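Local coordinates for protein heme oxygenase (Leptospira interrogans, PDB 5KZL) that binds heme and, as a heme oxygenase, probably cleaves it oxidatively to biliverdin, carbon monoxide and iron, at residues A[57-71]-A[114-128]. The protein carries 1 engineered substitution. Numbering follows the deposited sequence.
Sequences SMEEELERNKNNLVL and IRKISETQPELLAAH
In the all-helical heme oxygenase fold, the C-terminal end of helix 41-64 and the loop after it pack on the C-terminal end of helix 105-120 and the start of helix 125-151, with Glu61 meeting Ser118. The segment axes of 57-64 and 114-120 lie 9.6 Å apart at an angle of 7°. Glu61 enters as a knob among Ile114, Arg115, Ser118 and Leu125. Its bend at chi2 (-42°) brings OE1 to Ser118 OG. Ser118 OG donates to the anti side of Glu61 OE1 at 2.6 Å. In a salt bridge, Arg64 grips the carboxylate side-on, NE to OE1 and NH2 to OE2, on the syn sides but tilted from its plane. Asn65 ND2 reaches back to Glu61 O and makes a weak bond to Ser118 OG. A water joins Asn65 OD1 to Ser118 O.

Arg115 has no direct bond to Glu61. One water accepts from Arg115 NE at 3.0 Å and from Ser57 OG, and donates to Glu60 OE1 and Glu61 OE2. Leu62 CD2 meets Leu125 CB, and Leu71 CD1 lies 3.4 Å from Pro122 O. His128 NE2 is hydrogen-bonded to Glu197 OE2 of helix 188-210.

Past the helix end, Asn68 OD1 accepts from Val70 N (an Asx turn) and from Leu71 N, completing an Asx motif. Asn68 ND2 donates almost straight (178°) to Glu123 OE2 at 3.0 Å, from above the carboxylate plane.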
ATOM      1  N   SER A  57      -5.242  -6.131  -7.255  1.00  6.04           N
ATOM      2  CA  SER A  57      -5.377  -5.317  -8.473  1.00  6.66           C
ATOM      3  C   SER A  57      -4.059  -4.623  -8.826  1.00  9.35           C
ATOM      4  O   SER A  57      -3.605  -4.722  -9.970  1.00  9.40           O
ATOM      5  CB  SER A  57      -6.476  -4.277  -8.307  1.00  9.66           C
ATOM      6  OG  SER A  57      -6.629  -3.584  -9.540  1.00 12.63           O
ATOM      7  N   MET A  58      -3.434  -3.929  -7.834  1.00  6.12           N
ATOM      8  CA  MET A  58      -2.172  -3.250  -8.091  0.50  4.73           C
ATOM      9  C   MET A  58      -1.118  -4.216  -8.632  1.00  8.47           C
ATOM     10  O   MET A  58      -0.456  -3.870  -9.616  1.00  7.89           O
ATOM     11  CB  MET A  58      -1.705  -2.486  -6.846  0.50  6.02           C
ATOM     12  CG  MET A  58      -0.421  -1.722  -7.066  0.50  8.38           C
ATOM     13  SD  MET A  58      -0.049  -0.547  -5.757  0.50 10.93           S
ATOM     14  CE  MET A  58       0.203  -1.615  -4.419  0.50  7.62           C
ATOM     15  N   GLU A  59      -1.008  -5.439  -8.056  1.00  5.88           N
ATOM     16  CA  GLU A  59      -0.037  -6.458  -8.482  1.00  6.36           C
ATOM     17  C   GLU A  59      -0.400  -7.053  -9.830  1.00 10.81           C
ATOM     18  O   GLU A  59       0.499  -7.292 -10.641  1.00 10.19           O
ATOM     19  CB  GLU A  59       0.204  -7.500  -7.384  1.00  7.09           C
ATOM     20  CG  GLU A  59       0.831  -6.749  -6.206  1.00 12.10           C
ATOM     21  CD  GLU A  59       0.804  -7.226  -4.766  1.00 17.82           C
ATOM     22  OE1 GLU A  59       0.505  -8.412  -4.509  1.00 10.92           O
ATOM     23  OE2 GLU A  59       1.180  -6.412  -3.893  1.00  8.05           O
ATOM     24  N   GLU A  60      -1.699  -7.152 -10.133  1.00  7.36           N
ATOM     25  CA  GLU A  60      -2.113  -7.599 -11.468  1.00  5.94           C
ATOM     26  C   GLU A  60      -1.641  -6.584 -12.530  1.00  9.35           C
ATOM     27  O   GLU A  60      -1.060  -6.958 -13.552  1.00  7.24           O
ATOM     28  CB  GLU A  60      -3.635  -7.726 -11.520  1.00  6.89           C
ATOM     29  CG  GLU A  60      -4.134  -9.064 -11.030  1.00 18.30           C
ATOM     30  CD  GLU A  60      -5.646  -9.184 -10.991  1.00 44.42           C
ATOM     31  OE1 GLU A  60      -6.336  -8.297 -11.549  1.00 37.53           O
ATOM     32  OE2 GLU A  60      -6.143 -10.160 -10.383  1.00 38.62           O
ATOM     33  N   GLU A  61      -1.856  -5.298 -12.247  1.00  7.67           N
ATOM     34  CA  GLU A  61      -1.520  -4.193 -13.139  1.00  7.04           C
ATOM     35  C   GLU A  61      -0.015  -3.910 -13.227  1.00 10.01           C
ATOM     36  O   GLU A  61       0.479  -3.624 -14.321  1.00  9.37           O
ATOM     37  CB  GLU A  61      -2.346  -2.943 -12.764  1.00  8.00           C
ATOM     38  CG  GLU A  61      -3.866  -3.144 -12.854  1.00  9.45           C
ATOM     39  CD  GLU A  61      -4.389  -3.916 -14.055  1.00 17.32           C
ATOM     40  OE1 GLU A  61      -3.887  -3.712 -15.183  1.00 13.92           O
ATOM     41  OE2 GLU A  61      -5.298  -4.749 -13.860  1.00 11.77           O
ATOM     42  N   LEU A  62       0.732  -4.026 -12.117  1.00  6.76           N
ATOM     43  CA  LEU A  62       2.190  -3.848 -12.148  1.00  6.62           C
ATOM     44  C   LEU A  62       2.859  -4.981 -12.948  1.00 11.37           C
ATOM     45  O   LEU A  62       3.827  -4.737 -13.674  1.00 11.48           O
ATOM     46  CB  LEU A  62       2.775  -3.753 -10.728  1.00  6.14           C
ATOM     47  CG  LEU A  62       2.506  -2.425  -9.992  1.00  8.34           C
ATOM     48  CD1 LEU A  62       2.896  -2.551  -8.532  1.00 10.32           C
ATOM     49  CD2 LEU A  62       3.274  -1.228 -10.658  1.00  9.66           C
ATOM     50  N   GLU A  63       2.313  -6.213 -12.844  1.00  7.49           N
ATOM     51  CA  GLU A  63       2.830  -7.356 -13.598  1.00  6.65           C
ATOM     52  C   GLU A  63       2.529  -7.167 -15.074  1.00 11.47           C
ATOM     53  O   GLU A  63       3.406  -7.394 -15.911  1.00 11.49           O
ATOM     54  CB  GLU A  63       2.220  -8.668 -13.072  1.00  7.14           C
ATOM     55  CG  GLU A  63       2.887  -9.166 -11.802  1.00 12.39           C
ATOM     56  CD  GLU A  63       4.300  -9.653 -12.027  1.00 13.13           C
ATOM     57  OE1 GLU A  63       4.459 -10.605 -12.823  1.00 13.48           O
ATOM     58  OE2 GLU A  63       5.243  -9.060 -11.449  1.00 10.29           O
ATOM     59  N   ARG A  64       1.303  -6.708 -15.393  1.00  6.89           N
ATOM     60  CA  ARG A  64       0.872  -6.455 -16.772  1.00  7.14           C
ATOM     61  C   ARG A  64       1.775  -5.418 -17.436  1.00 11.08           C
ATOM     62  O   ARG A  64       2.154  -5.594 -18.601  1.00 12.37           O
ATOM     63  CB  ARG A  64      -0.573  -5.928 -16.793  1.00  8.16           C
ATOM     64  CG  ARG A  64      -1.237  -6.009 -18.179  1.00 14.67           C
ATOM     65  CD  ARG A  64      -2.672  -5.496 -18.242  1.00 19.73           C
ATOM     66  NE  ARG A  64      -3.470  -5.819 -17.053  1.00 30.06           N
ATOM     67  CZ  ARG A  64      -4.079  -6.983 -16.832  1.00 45.57           C
ATOM     68  NH1 ARG A  64      -3.996  -7.968 -17.720  1.00 33.95           N
ATOM     69  NH2 ARG A  64      -4.765  -7.174 -15.713  1.00 27.47           N
ATOM     70  N   ASN A  65       2.143  -4.358 -16.689  1.00  7.77           N
ATOM     71  CA  ASN A  65       2.972  -3.278 -17.196  1.00  7.70           C
ATOM     72  C   ASN A  65       4.435  -3.362 -16.795  1.00 10.58           C
ATOM     73  O   ASN A  65       5.123  -2.342 -16.858  1.00  9.25           O
ATOM     74  CB  ASN A  65       2.379  -1.930 -16.773  1.00  6.04           C
ATOM     75  CG  ASN A  65       1.036  -1.666 -17.389  1.00 17.83           C
ATOM     76  OD1 ASN A  65       0.905  -1.474 -18.610  1.00 13.90           O
ATOM     77  ND2 ASN A  65       0.010  -1.799 -16.587  1.00 10.92           N
ATOM     78  N   LYS A  66       4.937  -4.556 -16.428  1.00 10.93           N
ATOM     79  CA  LYS A  66       6.317  -4.686 -15.928  1.00 11.09           C
ATOM     80  C   LYS A  66       7.403  -4.228 -16.919  1.00 15.51           C
ATOM     81  O   LYS A  66       8.462  -3.779 -16.464  1.00 15.39           O
ATOM     82  CB  LYS A  66       6.609  -6.111 -15.409  1.00 12.95           C
ATOM     83  CG  LYS A  66       6.686  -7.192 -16.485  1.00 20.37           C
ATOM     84  CD  LYS A  66       7.230  -8.512 -15.919  1.00 24.62           C
ATOM     85  CE  LYS A  66       6.200  -9.242 -15.097  1.00 19.55           C
ATOM     86  NZ  LYS A  66       6.643 -10.608 -14.687  1.00 14.67           N
ATOM     87  N   ASN A  67       7.146  -4.333 -18.248  1.00 11.51           N
ATOM     88  CA  ASN A  67       8.134  -3.930 -19.255  1.00 11.31           C
ATOM     89  C   ASN A  67       7.928  -2.520 -19.797  1.00 14.14           C
ATOM     90  O   ASN A  67       8.700  -2.090 -20.652  1.00 13.21           O
ATOM     91  CB  ASN A  67       8.250  -4.949 -20.374  1.00 12.45           C
ATOM     92  CG  ASN A  67       8.944  -6.195 -19.885  1.00 36.32           C
ATOM     93  OD1 ASN A  67       9.964  -6.139 -19.169  1.00 26.33           O
ATOM     94  ND2 ASN A  67       8.371  -7.341 -20.209  1.00 31.08           N
ATOM     95  N   ASN A  68       6.972  -1.763 -19.231  1.00 11.13           N
ATOM     96  CA  ASN A  68       6.803  -0.355 -19.551  1.00 10.95           C
ATOM     97  C   ASN A  68       8.157   0.335 -19.260  1.00 16.03           C
ATOM     98  O   ASN A  68       8.785   0.038 -18.235  1.00 14.93           O
ATOM     99  CB  ASN A  68       5.698   0.247 -18.692  1.00  9.78           C
ATOM    100  CG  ASN A  68       5.529   1.734 -18.864  1.00 20.50           C
ATOM    101  OD1 ASN A  68       6.290   2.532 -18.310  1.00 19.07           O
ATOM    102  ND2 ASN A  68       4.504   2.134 -19.593  1.00  9.80           N
ATOM    103  N   LEU A  69       8.625   1.192 -20.185  1.00 14.40           N
ATOM    104  CA  LEU A  69       9.935   1.846 -20.073  1.00 14.65           C
ATOM    105  C   LEU A  69      10.097   2.700 -18.833  1.00 17.97           C
ATOM    106  O   LEU A  69      11.193   2.757 -18.278  1.00 17.19           O
ATOM    107  CB  LEU A  69      10.287   2.656 -21.343  1.00 14.78           C
ATOM    108  CG  LEU A  69      10.604   1.857 -22.625  1.00 18.62           C
ATOM    109  CD1 LEU A  69      11.056   2.789 -23.725  1.00 18.81           C
ATOM    110  CD2 LEU A  69      11.711   0.853 -22.388  1.00 21.93           C
ATOM    111  N   VAL A  70       9.012   3.330 -18.370  1.00 15.81           N
ATOM    112  CA  VAL A  70       9.078   4.137 -17.158  1.00 15.53           C
ATOM    113  C   VAL A  70       9.079   3.240 -15.911  1.00 20.59           C
ATOM    114  O   VAL A  70       9.900   3.459 -15.020  1.00 22.28           O
ATOM    115  CB  VAL A  70       7.999   5.252 -17.136  1.00 18.96           C
ATOM    116  CG1 VAL A  70       7.844   5.867 -15.750  1.00 19.13           C
ATOM    117  CG2 VAL A  70       8.321   6.331 -18.168  1.00 18.92           C
ATOM    118  N   LEU A  71       8.218   2.204 -15.868  1.00 14.60           N
ATOM    119  CA  LEU A  71       8.099   1.335 -14.698  1.00 14.15           C
ATOM    120  C   LEU A  71       9.214   0.298 -14.533  1.00 19.28           C
ATOM    121  O   LEU A  71       9.408  -0.188 -13.421  1.00 18.88           O
ATOM    122  CB  LEU A  71       6.728   0.634 -14.644  1.00 13.47           C
ATOM    123  CG  LEU A  71       5.463   1.514 -14.701  1.00 16.33           C
ATOM    124  CD1 LEU A  71       4.233   0.636 -14.786  1.00 15.19           C
ATOM    125  CD2 LEU A  71       5.350   2.423 -13.472  1.00 17.57           C
ATOM    126  N   ILE A 114      -7.111   1.915 -10.032  1.00  7.22           N
ATOM    127  CA  ILE A 114      -5.910   1.158 -10.394  1.00  5.83           C
ATOM    128  C   ILE A 114      -6.022   0.594 -11.815  1.00  9.50           C
ATOM    129  O   ILE A 114      -5.078   0.694 -12.614  1.00  8.41           O
ATOM    130  CB  ILE A 114      -5.629   0.045  -9.343  1.00  8.16           C
ATOM    131  CG1 ILE A 114      -5.261   0.634  -7.980  1.00  8.28           C
ATOM    132  CG2 ILE A 114      -4.534  -0.943  -9.842  1.00  9.16           C
ATOM    133  CD1 ILE A 114      -5.536  -0.354  -6.785  1.00  6.70           C
ATOM    134  N   ARG A 115      -7.151  -0.036 -12.101  1.00  7.99           N
ATOM    135  CA  ARG A 115      -7.400  -0.652 -13.401  1.00  7.34           C
ATOM    136  C   ARG A 115      -7.368   0.350 -14.540  1.00  9.25           C
ATOM    137  O   ARG A 115      -6.702   0.102 -15.533  1.00  8.90           O
ATOM    138  CB  ARG A 115      -8.721  -1.418 -13.380  1.00  8.04           C
ATOM    139  CG  ARG A 115      -8.607  -2.651 -12.516  1.00  7.32           C
ATOM    140  CD  ARG A 115      -9.938  -3.317 -12.301  1.00  5.57           C
ATOM    141  NE  ARG A 115      -9.757  -4.618 -11.638  1.00 13.76           N
ATOM    142  CZ  ARG A 115     -10.758  -5.399 -11.245  1.00 18.34           C
ATOM    143  NH1 ARG A 115     -12.014  -4.998 -11.385  1.00 13.69           N
ATOM    144  NH2 ARG A 115     -10.510  -6.565 -10.662  1.00 11.79           N
ATOM    145  N   LYS A 116      -8.099   1.457 -14.398  1.00  8.01           N
ATOM    146  CA  LYS A 116      -8.211   2.507 -15.407  1.00  7.83           C
ATOM    147  C   LYS A 116      -6.886   3.241 -15.648  1.00 11.75           C
ATOM    148  O   LYS A 116      -6.546   3.544 -16.797  1.00 11.64           O
ATOM    149  CB  LYS A 116      -9.355   3.452 -15.040  1.00 10.49           C
ATOM    150  CG  LYS A 116     -10.743   2.839 -15.200  1.00 17.42           C
ATOM    151  CD  LYS A 116     -11.284   3.019 -16.605  1.00 25.66           C
ATOM    152  CE  LYS A 116     -12.694   2.519 -16.784  1.00 34.69           C
ATOM    153  NZ  LYS A 116     -12.760   1.036 -16.796  1.00 44.15           N
ATOM    154  N   ILE A 117      -6.111   3.471 -14.576  1.00  8.36           N
ATOM    155  CA  ILE A 117      -4.780   4.077 -14.662  1.00  8.54           C
ATOM    156  C   ILE A 117      -3.863   3.134 -15.426  1.00 13.08           C
ATOM    157  O   ILE A 117      -3.200   3.547 -16.374  1.00 11.82           O
ATOM    158  CB  ILE A 117      -4.256   4.442 -13.240  1.00 11.54           C
ATOM    159  CG1 ILE A 117      -4.969   5.713 -12.724  1.00 12.28           C
ATOM    160  CG2 ILE A 117      -2.706   4.608 -13.189  1.00 12.67           C
ATOM    161  CD1 ILE A 117      -4.591   7.019 -13.464  1.00  8.73           C
ATOM    162  N   SER A 118      -3.864   1.855 -15.048  1.00  9.46           N
ATOM    163  CA  SER A 118      -3.039   0.862 -15.703  1.00  9.31           C
ATOM    164  C   SER A 118      -3.289   0.813 -17.201  1.00 14.92           C
ATOM    165  O   SER A 118      -2.332   0.726 -17.953  1.00 14.05           O
ATOM    166  CB  SER A 118      -3.306  -0.504 -15.104  1.00 11.80           C
ATOM    167  OG  SER A 118      -2.662  -1.523 -15.850  1.00 13.79           O
ATOM    168  N   GLU A 119      -4.559   0.855 -17.638  1.00 12.40           N
ATOM    169  CA  GLU A 119      -4.830   0.777 -19.063  1.00 12.65           C
ATOM    170  C   GLU A 119      -4.594   2.084 -19.844  1.00 16.79           C
ATOM    171  O   GLU A 119      -4.264   2.009 -21.027  1.00 16.93           O
ATOM    172  CB  GLU A 119      -6.220   0.203 -19.370  1.00 14.74           C
ATOM    173  CG  GLU A 119      -7.377   0.692 -18.528  1.00 31.54           C
ATOM    174  CD  GLU A 119      -8.587  -0.214 -18.664  1.00 43.76           C
ATOM    175  OE1 GLU A 119      -8.970  -0.852 -17.658  1.00 36.82           O
ATOM    176  OE2 GLU A 119      -9.099  -0.356 -19.796  1.00 36.63           O
ATOM    177  N   THR A 120      -4.725   3.257 -19.213  1.00 12.32           N
ATOM    178  CA  THR A 120      -4.595   4.542 -19.921  1.00 11.48           C
ATOM    179  C   THR A 120      -3.293   5.294 -19.684  1.00 16.81           C
ATOM    180  O   THR A 120      -2.760   5.863 -20.629  1.00 18.45           O
ATOM    181  CB  THR A 120      -5.774   5.444 -19.609  1.00 14.73           C
ATOM    182  OG1 THR A 120      -5.788   5.740 -18.214  1.00 12.36           O
ATOM    183  CG2 THR A 120      -7.111   4.866 -20.082  1.00 13.49           C
ATOM    184  N   GLN A 121      -2.812   5.360 -18.420  1.00 12.43           N
ATOM    185  CA  GLN A 121      -1.580   6.080 -18.045  1.00 11.64           C
ATOM    186  C   GLN A 121      -0.751   5.170 -17.126  1.00 12.92           C
ATOM    187  O   GLN A 121      -0.613   5.503 -15.943  1.00 11.60           O
ATOM    188  CB  GLN A 121      -1.916   7.416 -17.329  1.00 12.82           C
ATOM    189  CG  GLN A 121      -2.390   8.549 -18.251  1.00 20.78           C
ATOM    190  CD  GLN A 121      -1.286   9.068 -19.142  1.00 28.58           C
ATOM    191  OE1 GLN A 121      -0.413   9.832 -18.720  1.00 23.47           O
ATOM    192  NE2 GLN A 121      -1.290   8.649 -20.391  1.00 25.46           N
ATOM    193  N   PRO A 122      -0.245   3.997 -17.631  1.00  8.81           N
ATOM    194  CA  PRO A 122       0.480   3.044 -16.758  1.00  8.63           C
ATOM    195  C   PRO A 122       1.657   3.626 -15.990  1.00 11.40           C
ATOM    196  O   PRO A 122       1.914   3.152 -14.889  1.00 10.30           O
ATOM    197  CB  PRO A 122       0.901   1.924 -17.718  1.00 10.73           C
ATOM    198  CG  PRO A 122       0.792   2.512 -19.057  1.00 14.20           C
ATOM    199  CD  PRO A 122      -0.339   3.453 -19.002  1.00 10.33           C
ATOM    200  N   GLU A 123       2.302   4.705 -16.494  1.00  8.76           N
ATOM    201  CA  GLU A 123       3.410   5.372 -15.776  1.00  8.25           C
ATOM    202  C   GLU A 123       2.937   5.904 -14.411  1.00 10.69           C
ATOM    203  O   GLU A 123       3.734   6.002 -13.478  1.00  9.85           O
ATOM    204  CB  GLU A 123       3.981   6.541 -16.600  1.00  9.31           C
ATOM    205  CG  GLU A 123       4.526   6.105 -17.962  1.00 17.44           C
ATOM    206  CD  GLU A 123       3.528   5.752 -19.058  1.00 34.51           C
ATOM    207  OE1 GLU A 123       2.352   6.181 -18.969  1.00 15.26           O
ATOM    208  OE2 GLU A 123       3.917   5.011 -19.994  1.00 27.69           O
ATOM    209  N   LEU A 124       1.644   6.254 -14.293  1.00  8.01           N
ATOM    210  CA  LEU A 124       1.109   6.751 -13.014  1.00  7.60           C
ATOM    211  C   LEU A 124       1.015   5.654 -11.923  1.00 11.10           C
ATOM    212  O   LEU A 124       0.809   5.980 -10.749  1.00 10.75           O
ATOM    213  CB  LEU A 124      -0.238   7.482 -13.190  1.00  7.80           C
ATOM    214  CG  LEU A 124      -0.260   8.785 -14.031  1.00 10.82           C
ATOM    215  CD1 LEU A 124      -1.667   9.347 -14.087  1.00 10.81           C
ATOM    216  CD2 LEU A 124       0.665   9.850 -13.447  1.00  9.32           C
ATOM    217  N   LEU A 125       1.198   4.361 -12.301  1.00  7.71           N
ATOM    218  CA  LEU A 125       1.242   3.276 -11.307  1.00  7.22           C
ATOM    219  C   LEU A 125       2.461   3.473 -10.379  1.00  9.36           C
ATOM    220  O   LEU A 125       2.470   2.947  -9.259  1.00  8.83           O
ATOM    221  CB  LEU A 125       1.285   1.889 -11.980  1.00  7.05           C
ATOM    222  CG  LEU A 125      -0.016   1.428 -12.644  1.00 11.48           C
ATOM    223  CD1 LEU A 125       0.181   0.089 -13.344  1.00 12.40           C
ATOM    224  CD2 LEU A 125      -1.183   1.340 -11.621  1.00 12.22           C
ATOM    225  N   ALA A 126       3.448   4.301 -10.813  1.00  6.93           N
ATOM    226  CA  ALA A 126       4.595   4.664  -9.967  1.00  5.19           C
ATOM    227  C   ALA A 126       4.088   5.305  -8.674  1.00  9.02           C
ATOM    228  O   ALA A 126       4.660   5.062  -7.617  1.00  7.89           O
ATOM    229  CB  ALA A 126       5.533   5.630 -10.699  1.00  5.06           C
ATOM    230  N   ALA A 127       3.010   6.121  -8.758  1.00  7.63           N
ATOM    231  CA  ALA A 127       2.379   6.789  -7.605  1.00  6.71           C
ATOM    232  C   ALA A 127       1.774   5.786  -6.626  1.00  8.88           C
ATOM    233  O   ALA A 127       1.897   5.951  -5.417  1.00  8.55           O
ATOM    234  CB  ALA A 127       1.299   7.736  -8.071  1.00  7.29           C
ATOM    235  N   HIS A 128       1.153   4.747  -7.159  1.00  5.91           N
ATOM    236  CA  HIS A 128       0.535   3.656  -6.425  1.00  4.88           C
ATOM    237  C   HIS A 128       1.588   2.828  -5.680  1.00  8.90           C
ATOM    238  O   HIS A 128       1.426   2.565  -4.485  1.00  8.06           O
ATOM    239  CB  HIS A 128      -0.316   2.842  -7.403  1.00  5.39           C
ATOM    240  CG  HIS A 128      -1.565   3.572  -7.809  1.00  7.72           C
ATOM    241  ND1 HIS A 128      -2.784   3.285  -7.235  1.00  9.47           N
ATOM    242  CD2 HIS A 128      -1.724   4.609  -8.670  1.00  8.56           C
ATOM    243  CE1 HIS A 128      -3.659   4.101  -7.801  1.00  7.86           C
ATOM    244  NE2 HIS A 128      -3.066   4.936  -8.656  1.00  7.90           N
TER
HETATM  245  O   HOH W   1      -6.842  -5.432 -11.596  1.00 11.44           O
HETATM  246  O   HOH W   2      -8.111  -7.339  -9.460  1.00 18.13           O
HETATM  247  O   HOH W   3      -1.236  -0.560 -20.056  1.00 27.13           O